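Local coordinates for haloacid dehalogenase domain protein hydrolase (Planctomyces limnophilus, PDB 4OVY) that belongs to the haloacid dehalogenase superfamily, binds a calcium ion and is thought to act as a hydrolase, possibly a phosphatase, at residues A[17-22]-A[227-232]; A[237-242]-A[287-292]. All blocks are in the same frame, centred on the assembly; numbering follows the deposited sequence.

Overall arrangement
From residues 17-22, on the N-terminal helix 11-24, the chain runs through 204 residues, 80 of them helical, before residues 227-232 return to it and close contact 1. Contact 2 opens only afterwards: residues 237-242 are joined by 287-292 across 44 intervening residues. The two loops therefore follow in series, without nesting or crossing. Contact 1 ties the N-terminal helix to strand 230-233, and contact 2 ties helix 239-246, which comes next in the chain, to the approach to strand 290-293. Both strands belong to one sheet, separated by strand 253-260. The contacts themselves touch where Ala231 O meets Leu242 CD2 at 3.5 Å, joining strand 230-233 to helix 239-246.

Contact 1: residues A[17-22]-A[227-232]; sequences LEYVKS and RPVMAV
Tyr19, on helix 11-24, and Met230, at the start of strand 230-233, bring the two backbones to their closest, 9.3 Å between CA atoms, a gap that the side chains must fill. The CB of Tyr19 points toward the strand, and with CG anti to the backbone N (chi1 -174°) the ring reaches straight out from the helix. The hydroxyl then arrives at the backbone carbonyl of Val229, where Tyr19 OH and Val229 O lie 2.7 Å apart, a weak hydrogen bond at most, since the one phenolic proton has another acceptor within reach. Val229 O sits well out of the ring plane, displaced to the CE2 side, which probably contributes to the weakness. The same hydroxyl rests 3.6 Å from Val229 CB, so it also touches an aliphatic carbon. A tyrosine suits this buried place: its ring spans the apolar gap and its end offers a polar atom to a main-chain oxygen.

Next to it, Met230 CB approaches Tyr19 CE2 at 4.4 Å. Beyond CB the selenomethionine chain is extended, all three torsions near 180°, and runs alongside the tyrosine ring back toward the helix, a reach suited to a long, unbranched apolar residue. Met230 also packs on Val39 of the adjacent parallel strand, while Val20 of the helix turns to Phe149 and Leu150 of helix 141-152. The arrangement is that of a three-layered alpha/beta sandwich, the Rossmann-like core of haloacid dehalogenase hydrolases, in which helix 11-24 packs with helix 141-152 on one face of the parallel core of a mixed sheet and strand 230-233 lies beside strand 38-41, whose end leads to the calcium ligand Asp42.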
# COMPACT_ATOMS: atom_id res chain seq x y z
N LEU A 17 -14.29 3.64 -23.75
CA LEU A 17 -14.20 2.47 -24.62
C LEU A 17 -12.97 2.56 -25.54
O LEU A 17 -12.25 1.58 -25.69
CB LEU A 17 -15.48 2.30 -25.44
CG LEU A 17 -16.75 1.98 -24.65
CD1 LEU A 17 -17.97 2.07 -25.55
CD2 LEU A 17 -16.68 0.61 -23.98
N GLU A 18 -12.75 3.73 -26.12
CA GLU A 18 -11.62 3.97 -27.03
C GLU A 18 -10.28 3.79 -26.31
O GLU A 18 -9.37 3.12 -26.81
CB GLU A 18 -11.71 5.39 -27.61
CG GLU A 18 -10.67 5.74 -28.67
CD GLU A 18 -11.09 6.93 -29.54
OE1 GLU A 18 -11.56 7.95 -28.96
OE2 GLU A 18 -10.96 6.86 -30.79
N TYR A 19 -10.17 4.39 -25.13
CA TYR A 19 -8.93 4.34 -24.37
C TYR A 19 -8.61 2.92 -23.90
O TYR A 19 -7.48 2.44 -24.07
CB TYR A 19 -9.01 5.28 -23.18
CG TYR A 19 -7.72 5.40 -22.41
CD1 TYR A 19 -6.66 6.13 -22.93
CD2 TYR A 19 -7.56 4.78 -21.18
CE1 TYR A 19 -5.47 6.25 -22.24
CE2 TYR A 19 -6.36 4.89 -20.47
CZ TYR A 19 -5.32 5.62 -21.01
OH TYR A 19 -4.13 5.74 -20.33
N VAL A 20 -9.60 2.24 -23.33
CA VAL A 20 -9.38 0.88 -22.86
C VAL A 20 -8.98 -0.03 -24.03
O VAL A 20 -8.05 -0.83 -23.91
CB VAL A 20 -10.59 0.33 -22.09
CG1 VAL A 20 -10.43 -1.16 -21.80
CG2 VAL A 20 -10.77 1.11 -20.79
N LYS A 21 -9.66 0.10 -25.16
CA LYS A 21 -9.29 -0.67 -26.34
C LYS A 21 -7.85 -0.39 -26.76
O LYS A 21 -7.09 -1.31 -27.06
CB LYS A 21 -10.22 -0.36 -27.50
CG LYS A 21 -10.06 -1.31 -28.68
CD LYS A 21 -11.20 -1.18 -29.67
CE LYS A 21 -12.54 -1.63 -29.08
NZ LYS A 21 -12.52 -3.05 -28.62
N SER A 22 -7.50 0.89 -26.78
CA SER A 22 -6.19 1.32 -27.26
C SER A 22 -5.05 0.81 -26.38
O SER A 22 -4.01 0.39 -26.89
CB SER A 22 -6.15 2.84 -27.34
OG SER A 22 -4.91 3.27 -27.85
N ARG A 227 2.66 5.49 -11.48
CA ARG A 227 1.71 6.49 -11.95
C ARG A 227 0.54 5.75 -12.60
O ARG A 227 0.76 4.96 -13.53
CB ARG A 227 2.37 7.42 -12.97
CG ARG A 227 1.50 8.60 -13.37
CD ARG A 227 2.05 9.31 -14.61
NE ARG A 227 3.46 9.66 -14.47
CZ ARG A 227 3.94 10.83 -14.02
NH1 ARG A 227 5.25 11.01 -13.96
NH2 ARG A 227 3.13 11.83 -13.65
N PRO A 228 -0.70 5.98 -12.13
CA PRO A 228 -1.84 5.33 -12.80
C PRO A 228 -2.00 5.79 -14.25
O PRO A 228 -1.58 6.89 -14.60
CB PRO A 228 -3.05 5.78 -11.96
CG PRO A 228 -2.46 6.15 -10.62
CD PRO A 228 -1.11 6.73 -10.94
N VAL A 229 -2.60 4.94 -15.08
CA VAL A 229 -2.87 5.32 -16.47
C VAL A 229 -4.28 5.89 -16.66
O VAL A 229 -4.61 6.39 -17.73
CB VAL A 229 -2.63 4.13 -17.43
CG1 VAL A 229 -1.21 3.61 -17.27
CG2 VAL A 229 -3.66 3.03 -17.21
N MSE A 230 -5.10 5.82 -15.61
CA MSE A 230 -6.44 6.40 -15.62
C MSE A 230 -6.84 6.78 -14.23
O MSE A 230 -6.40 6.17 -13.26
CB MSE A 230 -7.38 5.36 -16.21
CG MSE A 230 -8.80 5.85 -16.40
SE MSE A 230 -9.79 4.38 -17.28
CE MSE A 230 -11.62 5.00 -16.90
N ALA A 231 -7.67 7.82 -14.12
CA ALA A 231 -8.20 8.25 -12.83
C ALA A 231 -9.56 8.88 -13.01
O ALA A 231 -9.82 9.54 -14.01
CB ALA A 231 -7.25 9.23 -12.15
N VAL A 232 -10.43 8.66 -12.03
CA VAL A 232 -11.75 9.25 -12.00
C VAL A 232 -11.99 9.91 -10.65
O VAL A 232 -11.78 9.30 -9.60
CB VAL A 232 -12.86 8.21 -12.27
CG1 VAL A 232 -14.20 8.91 -12.44
CG2 VAL A 232 -12.52 7.37 -13.50

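Contact 2: residues A[237-242]-A[287-292]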
# COMPACT_ATOMS: atom_id res chain seq x y z
N GLY A 237 -10.72 18.51 -4.80
CA GLY A 237 -9.78 17.66 -4.07
C GLY A 237 -9.11 16.57 -4.91
O GLY A 237 -8.11 15.99 -4.48
N ASP A 238 -9.66 16.29 -6.10
CA ASP A 238 -9.09 15.32 -7.04
C ASP A 238 -8.18 15.94 -8.11
O ASP A 238 -7.64 15.21 -8.95
CB ASP A 238 -10.24 14.58 -7.74
CG ASP A 238 -11.05 13.74 -6.79
OD1 ASP A 238 -10.43 12.96 -6.04
OD2 ASP A 238 -12.29 13.86 -6.79
N TYR A 239 -7.99 17.25 -8.07
CA TYR A 239 -7.26 17.97 -9.12
C TYR A 239 -5.85 17.41 -9.32
O TYR A 239 -5.47 17.10 -10.44
CB TYR A 239 -7.18 19.48 -8.81
CG TYR A 239 -6.74 20.35 -9.97
CD1 TYR A 239 -5.42 20.35 -10.42
CD2 TYR A 239 -7.64 21.21 -10.61
CE1 TYR A 239 -5.02 21.15 -11.47
CE2 TYR A 239 -7.24 22.02 -11.66
CZ TYR A 239 -5.92 21.98 -12.09
OH TYR A 239 -5.50 22.77 -13.14
N GLU A 240 -5.08 17.30 -8.24
CA GLU A 240 -3.71 16.81 -8.34
C GLU A 240 -3.63 15.35 -8.79
O GLU A 240 -2.75 15.00 -9.57
CB GLU A 240 -2.94 17.03 -7.03
CG GLU A 240 -2.65 18.50 -6.73
CD GLU A 240 -3.70 19.17 -5.85
OE1 GLU A 240 -4.85 18.68 -5.75
OE2 GLU A 240 -3.35 20.22 -5.26
N MSE A 241 -4.55 14.51 -8.33
CA MSE A 241 -4.59 13.11 -8.79
C MSE A 241 -4.78 13.06 -10.30
O MSE A 241 -4.05 12.35 -10.99
CB MSE A 241 -5.67 12.30 -8.07
CG MSE A 241 -5.79 10.91 -8.69
SE MSE A 241 -7.16 9.84 -7.77
CE MSE A 241 -8.78 10.79 -8.38
N LEU A 242 -5.76 13.79 -10.83
CA LEU A 242 -6.03 13.79 -12.27
C LEU A 242 -4.84 14.36 -13.06
O LEU A 242 -4.43 13.80 -14.08
CB LEU A 242 -7.30 14.57 -12.58
CG LEU A 242 -8.61 13.99 -12.01
CD1 LEU A 242 -9.73 15.02 -12.06
CD2 LEU A 242 -9.01 12.73 -12.73
N LYS A 287 -7.24 20.62 -19.83
CA LYS A 287 -6.52 19.42 -19.37
C LYS A 287 -6.85 18.16 -20.18
O LYS A 287 -6.12 17.17 -20.10
CB LYS A 287 -6.83 19.16 -17.89
CG LYS A 287 -6.34 20.23 -16.93
CD LYS A 287 -4.83 20.26 -16.83
CE LYS A 287 -4.36 20.95 -15.56
NZ LYS A 287 -2.89 20.89 -15.43
N GLY A 288 -7.93 18.19 -20.95
CA GLY A 288 -8.42 17.00 -21.64
C GLY A 288 -9.20 16.06 -20.73
O GLY A 288 -9.43 14.89 -21.07
N TRP A 289 -9.62 16.57 -19.58
CA TRP A 289 -10.44 15.80 -18.66
C TRP A 289 -11.87 15.69 -19.18
O TRP A 289 -12.49 16.68 -19.54
CB TRP A 289 -10.44 16.44 -17.27
CG TRP A 289 -9.09 16.49 -16.61
CD1 TRP A 289 -8.01 15.70 -16.89
CD2 TRP A 289 -8.68 17.35 -15.53
NE1 TRP A 289 -6.96 16.03 -16.07
CE2 TRP A 289 -7.34 17.04 -15.22
CE3 TRP A 289 -9.32 18.37 -14.81
CZ2 TRP A 289 -6.63 17.69 -14.21
CZ3 TRP A 289 -8.60 19.02 -13.80
CH2 TRP A 289 -7.28 18.67 -13.52
N ILE A 290 -12.39 14.47 -19.21
CA ILE A 290 -13.71 14.22 -19.78
C ILE A 290 -14.73 14.25 -18.66
O ILE A 290 -14.62 13.52 -17.67
CB ILE A 290 -13.76 12.86 -20.50
CG1 ILE A 290 -12.62 12.73 -21.53
CG2 ILE A 290 -15.13 12.66 -21.15
CD1 ILE A 290 -12.64 13.77 -22.62
N VAL A 291 -15.74 15.10 -18.83
CA VAL A 291 -16.75 15.30 -17.81
C VAL A 291 -17.95 14.39 -18.08
O VAL A 291 -18.51 14.38 -19.17
CB VAL A 291 -17.21 16.77 -17.77
CG1 VAL A 291 -18.28 16.97 -16.71
CG2 VAL A 291 -16.00 17.67 -17.50
N ILE A 292 -18.33 13.63 -17.06
CA ILE A 292 -19.52 12.80 -17.08
C ILE A 292 -20.71 13.63 -16.57
O ILE A 292 -20.72 14.06 -15.41
CB ILE A 292 -19.34 11.56 -16.18
CG1 ILE A 292 -18.15 10.72 -16.65
CG2 ILE A 292 -20.61 10.72 -16.14
CD1 ILE A 292 -17.56 9.85 -15.56
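Trp289 and Tyr239 form a T-shaped (edge-to-face) aromatic pair in the Rossmann-like core, where helix 239-246 packs against the turn between helix 279-287 and strand 290-293. The edge of the Trp289 six-membered ring points at the face of Tyr239, with ring centroids 5.0 Å apart and planes at 82°; Trp289 CH2 stands over the centre of the tyrosine ring. Helix 279-287 ends in a Schellman motif at Gly288, whose positive phi suits glycine, and this turn delivers Trp289 to helix 239-246.

The indole is sandwiched. Leu242 CD1 forms a CH-pi contact with one face, 4.3 Å from the six-membered centroid and only 8° off the normal, and Leu242 CB is 3.6 Å from Trp289 CZ2. Over the opposite face lies CB of Lys287, so aliphatic groups on both faces fix the tilt of the indole. Its one polar atom, NE1, is bonded to Thr246 OG1, which fits tryptophan for a buried place.

Just before helix 239-246, Asp238, a calcium ligand in a structure of this protein though not bound to the ion in this chain, forms a salt bridge with Lys216. Tyr239 OH bonds to Asp283 and Lys287 NZ pairs with Glu243, while the lysine chain, bent at chi2 (-69°), lays its CE 3.2 Å from Tyr239 OH.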